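Local coordinates for outer membrane porin F (Pseudomonas aeruginosa, PDB 4RLC), which forms an eight-stranded beta-barrel in the outer membrane and probably serves in the passage of small molecules, at residues 22-28 with 143-149; 98-104 with 131-137. All coordinates share one frame. Numbering follows the deposited sequence.

Up-and-down beta-barrels show how one sheet can make contacts between neighbouring strands and between strands one removed, the latter through side chains in the interior. Following the chain from the N terminus, residues 22-28 lie on the first strand and wait until 143-149, on the seventh, for their partner; contact 1 therefore closes a loop of 114 residues. Strand 164-174 lies between the two in the closed sheet. Contact 2, 98-104 with 131-137, is nested within that loop and zips together the hairpin of strands 98-115 and 120-137. The contacts' centres are about 9 Å apart, and they touch: E22 OE1 lies 2.7 Å from K135 NZ in a salt bridge, and Y102 packs against K145 and S147.

Contact 1 of 2, residues 22-28 with 143-149; sequences EIEAFGK and FAKASLD. With C8E ((hydroxyethyloxy)tri(ethyloxy)octane), chain E; C8E ((hydroxyethyloxy)tri(ethyloxy)octane), chain F; C8E ((hydroxyethyloxy)tri(ethyloxy)octane), chain C.
Two extended strands that are next-nearest neighbours in a closed sheet run roughly alike, with a crossing angle of -44° and 8.9 Å between axes. Nearest CA pairs are E24 with F143 (9.0 Å) and K28 with S147 (8.2 Å), too far for backbone pairing, so side chains bridge the gap. E24, trans at chi1 and chi2, meets K145, trans throughout, in a salt bridge: OE2 to NZ is 2.8 Å, the second bond to OE1 is weak, and a water donates to E24 OE1 (3.0 Å) and accepts from K145 NZ (2.9 Å). K28 (chi1 m, then t) brings NZ to 2.6 Å from OD2 of D149 (chi1 m) in a second salt bridge. F143, in the p rotamer, presents its ring edge to E24, CE1 to OE1 3.6 Å, while E22 (chi1 m, chi2 t) brings CD to 3.5 Å from F143 CE2; its carboxylate bonds Y137 and K135. A25, A144 and A146 face outward, where detergent lies. Such charged pairs, spanning an intervening strand, characterise the polar interior of a small outer-membrane beta-barrel.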
loop_
_atom_site.group_PDB
_atom_site.type_symbol
_atom_site.label_atom_id
_atom_site.label_comp_id
_atom_site.label_asym_id
_atom_site.label_seq_id
_atom_site.Cartn_x
_atom_site.Cartn_y
_atom_site.Cartn_z
ATOM N N GLU A 22 8.421 -4.981 -9.096
ATOM C CA GLU A 22 7.000 -5.219 -9.154
ATOM C C GLU A 22 6.263 -3.939 -9.400
ATOM O O GLU A 22 6.607 -2.882 -8.832
ATOM C CB GLU A 22 6.444 -5.861 -7.827
ATOM C CG GLU A 22 6.753 -7.299 -7.802
ATOM C CD GLU A 22 6.256 -8.072 -6.570
ATOM O OE1 GLU A 22 5.712 -7.501 -5.602
ATOM O OE2 GLU A 22 6.486 -9.271 -6.656
ATOM N N ILE A 23 5.304 -3.982 -10.309
ATOM C CA ILE A 23 4.360 -2.922 -10.496
ATOM C C ILE A 23 2.993 -3.437 -10.095
ATOM O O ILE A 23 2.623 -4.540 -10.460
ATOM C CB ILE A 23 4.238 -2.571 -11.978
ATOM C CG1 ILE A 23 5.631 -2.342 -12.521
ATOM C CG2 ILE A 23 3.339 -1.376 -12.166
ATOM C CD1 ILE A 23 6.200 -1.139 -12.019
ATOM N N GLU A 24 2.254 -2.611 -9.360
ATOM C CA GLU A 24 0.963 -3.059 -8.757
ATOM C C GLU A 24 -0.098 -2.016 -8.858
ATOM O O GLU A 24 0.222 -0.785 -8.786
ATOM C CB GLU A 24 1.218 -3.373 -7.258
ATOM C CG GLU A 24 0.011 -3.878 -6.500
ATOM C CD GLU A 24 0.384 -4.201 -5.051
ATOM O OE1 GLU A 24 1.513 -4.657 -4.823
ATOM O OE2 GLU A 24 -0.460 -3.975 -4.154
ATOM N N ALA A 25 -1.378 -2.424 -8.964
ATOM C CA ALA A 25 -2.528 -1.544 -8.861
ATOM C C ALA A 25 -3.255 -2.022 -7.622
ATOM O O ALA A 25 -3.299 -3.202 -7.417
ATOM C CB ALA A 25 -3.475 -1.589 -10.040
ATOM N N PHE A 26 -3.765 -1.085 -6.848
ATOM C CA PHE A 26 -4.539 -1.439 -5.602
ATOM C C PHE A 26 -5.777 -0.620 -5.379
ATOM O O PHE A 26 -5.922 0.489 -5.883
ATOM C CB PHE A 26 -3.606 -1.360 -4.392
ATOM C CG PHE A 26 -3.159 0.005 -4.030
ATOM C CD1 PHE A 26 -3.956 0.888 -3.375
ATOM C CD2 PHE A 26 -1.855 0.426 -4.423
ATOM C CE1 PHE A 26 -3.518 2.185 -3.052
ATOM C CE2 PHE A 26 -1.428 1.693 -4.103
ATOM C CZ PHE A 26 -2.264 2.578 -3.475
ATOM N N GLY A 27 -6.666 -1.104 -4.449
ATOM C CA GLY A 27 -7.785 -0.387 -4.106
ATOM C C GLY A 27 -8.132 -0.872 -2.677
ATOM O O GLY A 27 -8.073 -2.057 -2.393
ATOM N N LYS A 28 -8.309 0.081 -1.802
ATOM C CA LYS A 28 -8.531 -0.175 -0.324
ATOM C C LYS A 28 -9.730 0.615 0.185
ATOM O O LYS A 28 -10.084 1.669 -0.332
ATOM C CB LYS A 28 -7.274 0.244 0.420
ATOM C CG LYS A 28 -6.017 -0.429 0.015
ATOM C CD LYS A 28 -4.832 0.199 0.732
ATOM C CE LYS A 28 -3.526 -0.421 0.262
ATOM N NZ LYS A 28 -2.384 -0.253 1.250
ATOM N N PHE A 143 0.663 -11.712 -9.688
ATOM C CA PHE A 143 0.081 -11.966 -8.335
ATOM C C PHE A 143 -1.195 -11.201 -8.136
ATOM O O PHE A 143 -1.447 -10.177 -8.698
ATOM C CB PHE A 143 1.116 -11.710 -7.223
ATOM C CG PHE A 143 1.491 -10.274 -7.035
ATOM C CD1 PHE A 143 0.756 -9.393 -6.233
ATOM C CD2 PHE A 143 2.560 -9.757 -7.808
ATOM C CE1 PHE A 143 1.168 -8.054 -6.112
ATOM C CE2 PHE A 143 2.956 -8.429 -7.653
ATOM C CZ PHE A 143 2.248 -7.584 -6.881
ATOM N N ALA A 144 -2.033 -11.726 -7.207
ATOM C CA ALA A 144 -3.126 -11.007 -6.640
ATOM C C ALA A 144 -2.809 -10.892 -5.110
ATOM O O ALA A 144 -2.118 -11.767 -4.554
ATOM C CB ALA A 144 -4.412 -11.769 -6.871
ATOM N N LYS A 145 -3.282 -9.843 -4.514
ATOM C CA LYS A 145 -2.964 -9.534 -3.082
ATOM C C LYS A 145 -4.220 -9.145 -2.326
ATOM O O LYS A 145 -5.102 -8.475 -2.862
ATOM C CB LYS A 145 -1.979 -8.339 -3.112
ATOM C CG LYS A 145 -1.634 -7.611 -1.837
ATOM C CD LYS A 145 -0.549 -6.589 -2.166
ATOM C CE LYS A 145 -0.480 -5.356 -1.284
ATOM N NZ LYS A 145 0.766 -4.592 -1.663
ATOM N N ALA A 146 -4.353 -9.609 -1.056
ATOM C CA ALA A 146 -5.368 -9.104 -0.147
ATOM C C ALA A 146 -4.646 -8.538 1.069
ATOM O O ALA A 146 -3.699 -9.181 1.540
ATOM C CB ALA A 146 -6.205 -10.286 0.390
ATOM N N SER A 147 -5.011 -7.338 1.517
ATOM C CA SER A 147 -4.202 -6.594 2.489
ATOM C C SER A 147 -5.045 -6.010 3.625
ATOM O O SER A 147 -6.225 -5.684 3.427
ATOM C CB SER A 147 -3.511 -5.398 1.714
ATOM O OG SER A 147 -4.432 -4.491 1.093
ATOM N N LEU A 148 -4.401 -5.828 4.783
ATOM C CA LEU A 148 -4.883 -5.018 5.902
ATOM C C LEU A 148 -3.822 -4.015 6.255
ATOM O O LEU A 148 -2.654 -4.405 6.366
ATOM C CB LEU A 148 -5.081 -5.925 7.130
ATOM C CG LEU A 148 -6.146 -6.973 6.995
ATOM C CD1 LEU A 148 -6.137 -7.856 8.244
ATOM C CD2 LEU A 148 -7.531 -6.337 6.784
ATOM N N ASP A 149 -4.154 -2.728 6.327
ATOM C CA ASP A 149 -3.170 -1.728 6.617
ATOM C C ASP A 149 -3.737 -0.799 7.695
ATOM O O ASP A 149 -4.875 -0.396 7.576
ATOM C CB ASP A 149 -2.844 -0.880 5.365
ATOM C CG ASP A 149 -2.166 -1.678 4.243
ATOM O OD1 ASP A 149 -0.962 -1.971 4.404
ATOM O OD2 ASP A 149 -2.796 -1.986 3.162
HETATM O O12 C8E E . -10.698 -7.848 0.779
HETATM C C13 C8E E . -12.021 -7.350 0.606
HETATM C C14 C8E E . -12.132 -6.349 -0.541
HETATM O O15 C8E E . -11.395 -5.153 -0.259
HETATM C C16 C8E E . -12.039 -3.962 -0.635
HETATM C C17 C8E E . -11.316 -3.295 -1.779
HETATM O O18 C8E E . -12.236 -2.378 -2.337
HETATM C C19 C8E E . -11.730 -1.122 -2.679
HETATM C C20 C8E E . -12.799 -0.295 -3.313
HETATM O O21 C8E E . -14.094 -0.552 -2.768
HETATM C C6 C8E F . -0.184 -24.452 4.040
HETATM C C7 C8E F . -1.611 -24.394 3.473
HETATM C C8 C8E F . -1.702 -23.784 2.069
HETATM O O9 C8E F . -2.909 -23.017 1.933
HETATM C C10 C8E F . -2.878 -21.983 0.933
HETATM C C11 C8E F . -4.091 -22.179 0.028
HETATM O O12 C8E F . -4.288 -21.093 -0.877
HETATM C C13 C8E F . -4.616 -19.850 -0.251
HETATM C C14 C8E F . -5.563 -19.098 -1.171
HETATM O O15 C8E F . -5.753 -17.774 -0.662
HETATM C C16 C8E F . -4.831 -16.792 -1.154
HETATM C C17 C8E F . -5.551 -15.474 -1.410
HETATM O O18 C8E F . -4.605 -14.494 -1.848
HETATM C C19 C8E F . -5.155 -13.215 -2.072
HETATM C C20 C8E F . -5.645 -13.182 -3.479
HETATM O O21 C8E F . -6.947 -12.631 -3.544
HETATM C C1 C8E C . 3.440 10.926 -6.283
HETATM C C2 C8E C . 4.588 9.946 -6.248
HETATM C C3 C8E C . 4.447 8.786 -7.242
HETATM C C4 C8E C . 4.888 7.508 -6.548
HETATM C C5 C8E C . 4.908 6.257 -7.416
HETATM C C6 C8E C . 3.671 5.980 -8.234
HETATM C C7 C8E C . 3.713 4.531 -8.701
HETATM C C8 C8E C . 2.592 4.137 -9.657
HETATM O O9 C8E C . 3.069 3.048 -10.476
HETATM C C10 C8E C . 2.158 1.989 -10.823
HETATM C C11 C8E C . 1.367 2.279 -12.101
HETATM O O12 C8E C . 0.666 1.113 -12.601
HETATM C C13 C8E C . -0.590 0.829 -11.978
HETATM C C14 C8E C . -1.685 1.772 -12.468
HETATM O O15 C8E C . -2.473 2.216 -11.359
HETATM C C16 C8E C . -3.712 2.829 -11.699
HETATM C C17 C8E C . -4.715 2.394 -10.661
HETATM O O18 C8E C . -5.689 3.399 -10.461
HETATM O O HOH W 1 3.252 -5.635 -2.631
#

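Contact 2 of 2, residues 98-104 with 131-137. With C8E ((hydroxyethyloxy)tri(ethyloxy)octane), chain B.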
loop_
_atom_site.group_PDB
_atom_site.type_symbol
_atom_site.label_atom_id
_atom_site.label_comp_id
_atom_site.label_asym_id
_atom_site.label_seq_id
_atom_site.Cartn_x
_atom_site.Cartn_y
_atom_site.Cartn_z
ATOM N N GLY A 98 3.057 -19.515 -5.880
ATOM C CA GLY A 98 2.458 -19.912 -4.571
ATOM C C GLY A 98 2.231 -18.699 -3.703
ATOM O O GLY A 98 2.304 -17.534 -4.114
ATOM N N LEU A 99 2.038 -18.961 -2.412
ATOM C CA LEU A 99 1.563 -17.947 -1.503
ATOM C C LEU A 99 2.760 -17.376 -0.736
ATOM O O LEU A 99 3.576 -18.144 -0.163
ATOM C CB LEU A 99 0.569 -18.620 -0.467
ATOM C CG LEU A 99 0.034 -17.705 0.620
ATOM C CD1 LEU A 99 -0.954 -16.678 0.065
ATOM C CD2 LEU A 99 -0.589 -18.533 1.772
ATOM N N ARG A 100 2.792 -16.063 -0.648
ATOM C CA ARG A 100 3.747 -15.319 0.165
ATOM C C ARG A 100 3.000 -14.378 1.002
ATOM O O ARG A 100 2.650 -13.230 0.653
ATOM C CB ARG A 100 4.815 -14.553 -0.734
ATOM C CG ARG A 100 5.611 -15.445 -1.636
ATOM C CD ARG A 100 6.898 -14.729 -2.107
ATOM N NE ARG A 100 7.885 -14.875 -1.008
ATOM C CZ ARG A 100 9.107 -14.350 -1.037
ATOM N NH1 ARG A 100 9.939 -14.569 -0.043
ATOM N NH2 ARG A 100 9.511 -13.636 -2.090
ATOM N N PRO A 101 2.675 -14.820 2.240
ATOM C CA PRO A 101 2.207 -13.821 3.160
ATOM C C PRO A 101 3.272 -12.754 3.415
ATOM O O PRO A 101 4.471 -13.064 3.269
ATOM C CB PRO A 101 1.944 -14.643 4.436
ATOM C CG PRO A 101 1.977 -16.103 4.034
ATOM C CD PRO A 101 2.941 -16.109 2.861
ATOM N N TYR A 102 2.863 -11.575 3.888
ATOM C CA TYR A 102 3.810 -10.546 4.219
ATOM C C TYR A 102 3.378 -9.675 5.374
ATOM O O TYR A 102 2.220 -9.579 5.750
ATOM C CB TYR A 102 4.049 -9.658 2.939
ATOM C CG TYR A 102 2.869 -8.758 2.579
ATOM C CD1 TYR A 102 2.672 -7.547 3.218
ATOM C CD2 TYR A 102 1.880 -9.153 1.623
ATOM C CE1 TYR A 102 1.557 -6.768 2.943
ATOM C CE2 TYR A 102 0.791 -8.358 1.357
ATOM C CZ TYR A 102 0.649 -7.175 1.992
ATOM O OH TYR A 102 -0.445 -6.405 1.790
ATOM N N VAL A 103 4.381 -9.011 5.928
ATOM C CA VAL A 103 4.187 -7.906 6.868
ATOM C C VAL A 103 4.974 -6.669 6.369
ATOM O O VAL A 103 5.916 -6.793 5.646
ATOM C CB VAL A 103 4.626 -8.290 8.291
ATOM C CG1 VAL A 103 3.758 -9.399 8.825
ATOM C CG2 VAL A 103 6.094 -8.682 8.375
ATOM N N SER A 104 4.482 -5.483 6.697
ATOM C CA SER A 104 5.049 -4.267 6.194
ATOM C C SER A 104 4.927 -3.139 7.190
ATOM O O SER A 104 4.113 -3.172 8.122
ATOM C CB SER A 104 4.412 -3.810 4.884
ATOM O OG SER A 104 3.121 -3.489 5.085
ATOM N N GLY A 131 1.238 -2.987 8.264
ATOM C CA GLY A 131 0.332 -3.832 7.537
ATOM C C GLY A 131 0.716 -5.260 7.452
ATOM O O GLY A 131 1.846 -5.669 7.772
ATOM N N ALA A 132 -0.226 -6.039 6.942
ATOM C CA ALA A 132 0.031 -7.431 6.663
ATOM C C ALA A 132 -0.905 -7.881 5.512
ATOM O O ALA A 132 -1.965 -7.308 5.227
ATOM C CB ALA A 132 -0.265 -8.309 7.920
ATOM N N GLY A 133 -0.541 -8.945 4.870
ATOM C CA GLY A 133 -1.367 -9.420 3.772
ATOM C C GLY A 133 -0.923 -10.725 3.176
ATOM O O GLY A 133 -0.008 -11.398 3.666
ATOM N N LEU A 134 -1.630 -11.087 2.095
ATOM C CA LEU A 134 -1.378 -12.347 1.381
ATOM C C LEU A 134 -1.113 -11.968 -0.079
ATOM O O LEU A 134 -1.949 -11.271 -0.683
ATOM C CB LEU A 134 -2.585 -13.207 1.449
ATOM C CG LEU A 134 -2.901 -13.650 2.893
ATOM C CD1 LEU A 134 -4.183 -14.445 2.873
ATOM C CD2 LEU A 134 -1.763 -14.439 3.474
ATOM N N LYS A 135 -0.001 -12.422 -0.639
ATOM C CA LYS A 135 0.264 -12.236 -2.083
ATOM C C LYS A 135 0.346 -13.613 -2.672
ATOM O O LYS A 135 1.147 -14.449 -2.208
ATOM C CB LYS A 135 1.566 -11.452 -2.352
ATOM C CG LYS A 135 1.491 -10.003 -1.976
ATOM C CD LYS A 135 2.889 -9.362 -1.974
ATOM C CE LYS A 135 3.455 -9.199 -3.354
ATOM N NZ LYS A 135 4.622 -8.215 -3.249
ATOM N N TYR A 136 -0.475 -13.915 -3.678
ATOM C CA TYR A 136 -0.457 -15.200 -4.291
ATOM C C TYR A 136 0.024 -15.011 -5.726
ATOM O O TYR A 136 -0.670 -14.475 -6.538
ATOM C CB TYR A 136 -1.807 -15.897 -4.263
ATOM C CG TYR A 136 -1.692 -17.376 -4.476
ATOM C CD1 TYR A 136 -1.322 -17.899 -5.672
ATOM C CD2 TYR A 136 -1.904 -18.289 -3.450
ATOM C CE1 TYR A 136 -1.165 -19.258 -5.901
ATOM C CE2 TYR A 136 -1.735 -19.628 -3.672
ATOM C CZ TYR A 136 -1.418 -20.120 -4.915
ATOM O OH TYR A 136 -1.248 -21.480 -5.095
ATOM N N TYR A 137 1.237 -15.527 -5.952
ATOM C CA TYR A 137 1.822 -15.592 -7.302
ATOM C C TYR A 137 1.229 -16.833 -7.962
ATOM O O TYR A 137 1.655 -17.959 -7.755
ATOM C CB TYR A 137 3.353 -15.664 -7.236
ATOM C CG TYR A 137 3.982 -14.431 -6.663
ATOM C CD1 TYR A 137 4.124 -14.271 -5.289
ATOM C CD2 TYR A 137 4.499 -13.393 -7.484
ATOM C CE1 TYR A 137 4.710 -13.136 -4.752
ATOM C CE2 TYR A 137 5.103 -12.260 -6.943
ATOM C CZ TYR A 137 5.270 -12.125 -5.579
ATOM O OH TYR A 137 5.839 -10.973 -5.000
HETATM C C1 C8E B . -6.310 -10.354 4.898
HETATM C C2 C8E B . -5.152 -11.304 5.141
HETATM C C3 C8E B . -4.261 -10.974 6.329
HETATM C C4 C8E B . -3.073 -11.916 6.319
HETATM C C5 C8E B . -2.146 -11.926 7.517
HETATM C C6 C8E B . -0.915 -12.771 7.191
HETATM C C7 C8E B . 0.370 -12.413 7.941
HETATM C C8 C8E B . 1.486 -13.392 7.563
HETATM O O9 C8E B . 2.608 -13.403 8.463
HETATM C C10 C8E B . 3.300 -14.640 8.787
HETATM C C11 C8E B . 3.263 -15.838 7.841
HETATM O O12 C8E B . 3.925 -16.855 8.597
HETATM C C13 C8E B . 4.437 -18.039 7.993
HETATM C C14 C8E B . 3.417 -18.787 7.172
HETATM O O15 C8E B . 3.684 -18.299 5.846
#
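Eight backbone hydrogen bonds join these strands as the open end, remote from the turn, of an antiparallel beta hairpin in the barrel wall, crossing at 165° with axes 4.5 Å apart. They come in reciprocal couples at the hydrogen-bonded pairs G98-Y137, R100-K135, Y102-G133 and S104-G131; R100 N to K135 O, at 2.8 Å, is the most nearly linear. The long polar side chains on this inward face look beyond the hairpin: R100 forms a salt bridge with D55, while K135 and Y137 both reach E22. Between the couples, the non-hydrogen-bonded pairs L99-Y136, P101-L134 and V103-A132 turn their side chains to the opposite, outer face of the barrel. There P101 CB touches L134 CD2 at 3.8 Å, L99 CB meets Y136 CD2 at 3.9 Å, and a detergent molecule lies along P101 and L134, consistent with a surface that faces the membrane. Glycine makes room within the barrel wall. The Y102 ring, chi1 p, leans across the partner strand, where a CB on G133 would clash with its hydroxyl; instead G133 CA sits over the ring face in a CH-pi contact, 3.7 Å from the Y102 ring centroid.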